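Orotidine 5'-phosphate decarboxylase (Methanocaldococcus jannaschii, PDB 4LUI) probably catalyses the decarboxylation of orotidine 5'-monophosphate to UMP, the last step of de novo UMP biosynthesis, as a homodimer with a TIM-barrel fold. Local coordinates at residues B[31-34]-B[35-39]. Numbering follows the deposited sequence.
Sequences LDRD and RALKI
The carboxylate of Asp-32 reaches over the first turn of helix 33-43, where this N-cap residue bonds to Arg-35 N; the helix is the first of the TIM barrel and links strand 23-27 to strand 49-53. Its OD2 accepts from Arg-35 N at 2.8 Å in a moderately bent bond, with an N-H...O angle of 158°. The amide approaches on the anti side of the oxygen, 16° out of the carboxylate plane. With CG trans to the backbone N (chi1 176°), OD2 is carried to the amide of the residue three further on; OD2 also lies 3.6 Å from Arg-35 CB. Asp-32 O takes the next amide, Ala-36 N, at 3.0 Å, so one residue engages two successive N-H groups through side chain and backbone. The carboxylate's negative charge at the amino end probably also interacts favourably with the helix dipole. From there the i to i+4 pattern continues with Leu-37 N to Arg-33 O and Lys-38 N to Asp-34 O.

Beyond the cap, the long side chains leave the turn in different directions. Arg-35 crosses Asp-32 at about a right angle, and its NH2 is hydrogen-bonded to the carbonyl oxygens of Tyr-215 and Ser-217; the methylene CG1 of Ile-39 lies over one guanidinium face. Ala-36 faces inward, packing on Leu-28, Val-30 and Leu-56. Arg-33 and Leu-37 run side by side toward helix 63-72, where both touch Ile-64. A salt bridge from Arg-33 NE to Glu-63 anchors the guanidinium, whereas that from its NH1 to Asp-34 OD1 is long. Over one face of the Arg-33 guanidinium sits the Leu-37 methyl CD1, 3.8 Å from Arg-33 NH2.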
ATOM      1  N   LEU B  31      -0.981  -7.288  15.644  1.00 16.47           N
ATOM      2  CA  LEU B  31      -0.137  -6.099  15.695  1.00 17.60           C
ATOM      3  C   LEU B  31       1.147  -6.336  16.464  1.00 18.89           C
ATOM      4  O   LEU B  31       2.159  -5.683  16.215  1.00 24.56           O
ATOM      5  CB  LEU B  31      -0.892  -4.953  16.350  1.00 16.15           C
ATOM      6  CG  LEU B  31      -2.166  -4.465  15.663  1.00 20.38           C
ATOM      7  CD1 LEU B  31      -2.810  -3.394  16.519  1.00 26.47           C
ATOM      8  CD2 LEU B  31      -1.855  -3.917  14.278  1.00 22.35           C
ATOM      9  N   ASP B  32       1.097  -7.266  17.405  1.00 18.57           N
ATOM     10  CA  ASP B  32       2.201  -7.482  18.325  1.00 20.28           C
ATOM     11  C   ASP B  32       3.152  -8.559  17.808  1.00 24.49           C
ATOM     12  O   ASP B  32       2.728  -9.660  17.441  1.00 17.57           O
ATOM     13  CB  ASP B  32       1.647  -7.868  19.689  1.00 22.35           C
ATOM     14  CG  ASP B  32       2.728  -8.195  20.679  1.00 31.92           C
ATOM     15  OD1 ASP B  32       3.277  -7.258  21.295  1.00 38.92           O
ATOM     16  OD2 ASP B  32       3.028  -9.393  20.840  1.00 29.51           O
ATOM     17  N   ARG B  33       4.445  -8.250  17.787  1.00 29.21           N
ATOM     18  CA  ARG B  33       5.391  -9.158  17.151  1.00 31.97           C
ATOM     19  C   ARG B  33       5.589 -10.446  17.949  1.00 27.35           C
ATOM     20  O   ARG B  33       5.774 -11.505  17.348  1.00 24.47           O
ATOM     21  CB  ARG B  33       6.726  -8.472  16.836  1.00 38.38           C
ATOM     22  CG  ARG B  33       7.620  -8.265  18.029  1.00 37.72           C
ATOM     23  CD  ARG B  33       8.913  -7.555  17.643  1.00 37.66           C
ATOM     24  NE  ARG B  33       9.807  -8.372  16.825  1.00 28.96           N
ATOM     25  CZ  ARG B  33      10.524  -9.391  17.289  1.00 34.74           C
ATOM     26  NH1 ARG B  33      10.436  -9.746  18.564  1.00 37.06           N
ATOM     27  NH2 ARG B  33      11.324 -10.066  16.477  1.00 39.82           N
ATOM     28  N   ASP B  34       5.524 -10.361  19.279  1.00 27.08           N
ATOM     29  CA  ASP B  34       5.621 -11.544  20.143  1.00 21.62           C
ATOM     30  C   ASP B  34       4.466 -12.499  19.848  1.00 22.18           C
ATOM     31  O   ASP B  34       4.658 -13.712  19.711  1.00 21.40           O
ATOM     32  CB  ASP B  34       5.574 -11.163  21.629  1.00 29.43           C
ATOM     33  CG  ASP B  34       6.788 -10.367  22.077  1.00 37.26           C
ATOM     34  OD1 ASP B  34       7.816 -10.379  21.363  1.00 34.94           O
ATOM     35  OD2 ASP B  34       6.708  -9.736  23.157  1.00 39.28           O
ATOM     36  N   ARG B  35       3.263 -11.942  19.765  1.00 21.60           N
ATOM     37  CA  ARG B  35       2.082 -12.739  19.462  1.00 22.72           C
ATOM     38  C   ARG B  35       2.223 -13.396  18.090  1.00 16.66           C
ATOM     39  O   ARG B  35       1.903 -14.569  17.919  1.00 16.41           O
ATOM     40  CB  ARG B  35       0.831 -11.864  19.505  1.00 21.84           C
ATOM     41  CG  ARG B  35      -0.457 -12.581  19.159  1.00 22.68           C
ATOM     42  CD  ARG B  35      -0.835 -13.639  20.189  1.00 25.86           C
ATOM     43  NE  ARG B  35      -2.097 -14.293  19.826  1.00 26.59           N
ATOM     44  CZ  ARG B  35      -2.517 -15.450  20.325  1.00 28.00           C
ATOM     45  NH1 ARG B  35      -1.782 -16.103  21.217  1.00 28.04           N
ATOM     46  NH2 ARG B  35      -3.671 -15.967  19.920  1.00 31.35           N
ATOM     47  N   ALA B  36       2.699 -12.621  17.116  1.00 14.75           N
ATOM     48  CA  ALA B  36       2.893 -13.120  15.759  1.00 13.64           C
ATOM     49  C   ALA B  36       3.857 -14.298  15.772  1.00 17.83           C
ATOM     50  O   ALA B  36       3.618 -15.321  15.136  1.00 17.41           O
ATOM     51  CB  ALA B  36       3.416 -12.006  14.855  1.00 14.34           C
ATOM     52  N   LEU B  37       4.940 -14.163  16.523  1.00 16.85           N
ATOM     53  CA  LEU B  37       5.948 -15.215  16.541  1.00 19.64           C
ATOM     54  C   LEU B  37       5.435 -16.462  17.256  1.00 21.16           C
ATOM     55  O   LEU B  37       5.760 -17.585  16.868  1.00 25.27           O
ATOM     56  CB  LEU B  37       7.239 -14.704  17.182  1.00 16.31           C
ATOM     57  CG  LEU B  37       7.984 -13.705  16.292  1.00 19.08           C
ATOM     58  CD1 LEU B  37       9.227 -13.152  16.973  1.00 23.91           C
ATOM     59  CD2 LEU B  37       8.345 -14.331  14.942  1.00 26.08           C
ATOM     60  N   LYS B  38       4.636 -16.260  18.303  1.00 18.35           N
ATOM     61  CA  LYS B  38       4.046 -17.374  19.031  1.00 19.92           C
ATOM     62  C   LYS B  38       3.140 -18.185  18.110  1.00 18.57           C
ATOM     63  O   LYS B  38       3.192 -19.413  18.084  1.00 20.90           O
ATOM     64  CB  LYS B  38       3.245 -16.889  20.240  1.00 20.65           C
ATOM     65  CG  LYS B  38       2.601 -18.036  21.007  1.00 22.49           C
ATOM     66  CD  LYS B  38       1.654 -17.558  22.114  1.00 27.24           C
ATOM     67  CE  LYS B  38       2.405 -16.921  23.276  1.00 29.92           C
ATOM     68  NZ  LYS B  38       3.405 -17.845  23.885  1.00 26.46           N
ATOM     69  N   ILE B  39       2.324 -17.485  17.339  1.00 17.36           N
ATOM     70  CA  ILE B  39       1.372 -18.143  16.459  1.00 16.27           C
ATOM     71  C   ILE B  39       2.076 -18.914  15.354  1.00 14.94           C
ATOM     72  O   ILE B  39       1.725 -20.064  15.070  1.00 16.64           O
ATOM     73  CB  ILE B  39       0.397 -17.141  15.861  1.00 15.35           C
ATOM     74  CG1 ILE B  39      -0.508 -16.583  16.968  1.00 18.02           C
ATOM     75  CG2 ILE B  39      -0.429 -17.789  14.751  1.00 15.88           C
ATOM     76  CD1 ILE B  39      -1.193 -15.284  16.585  1.00 19.40           C
TER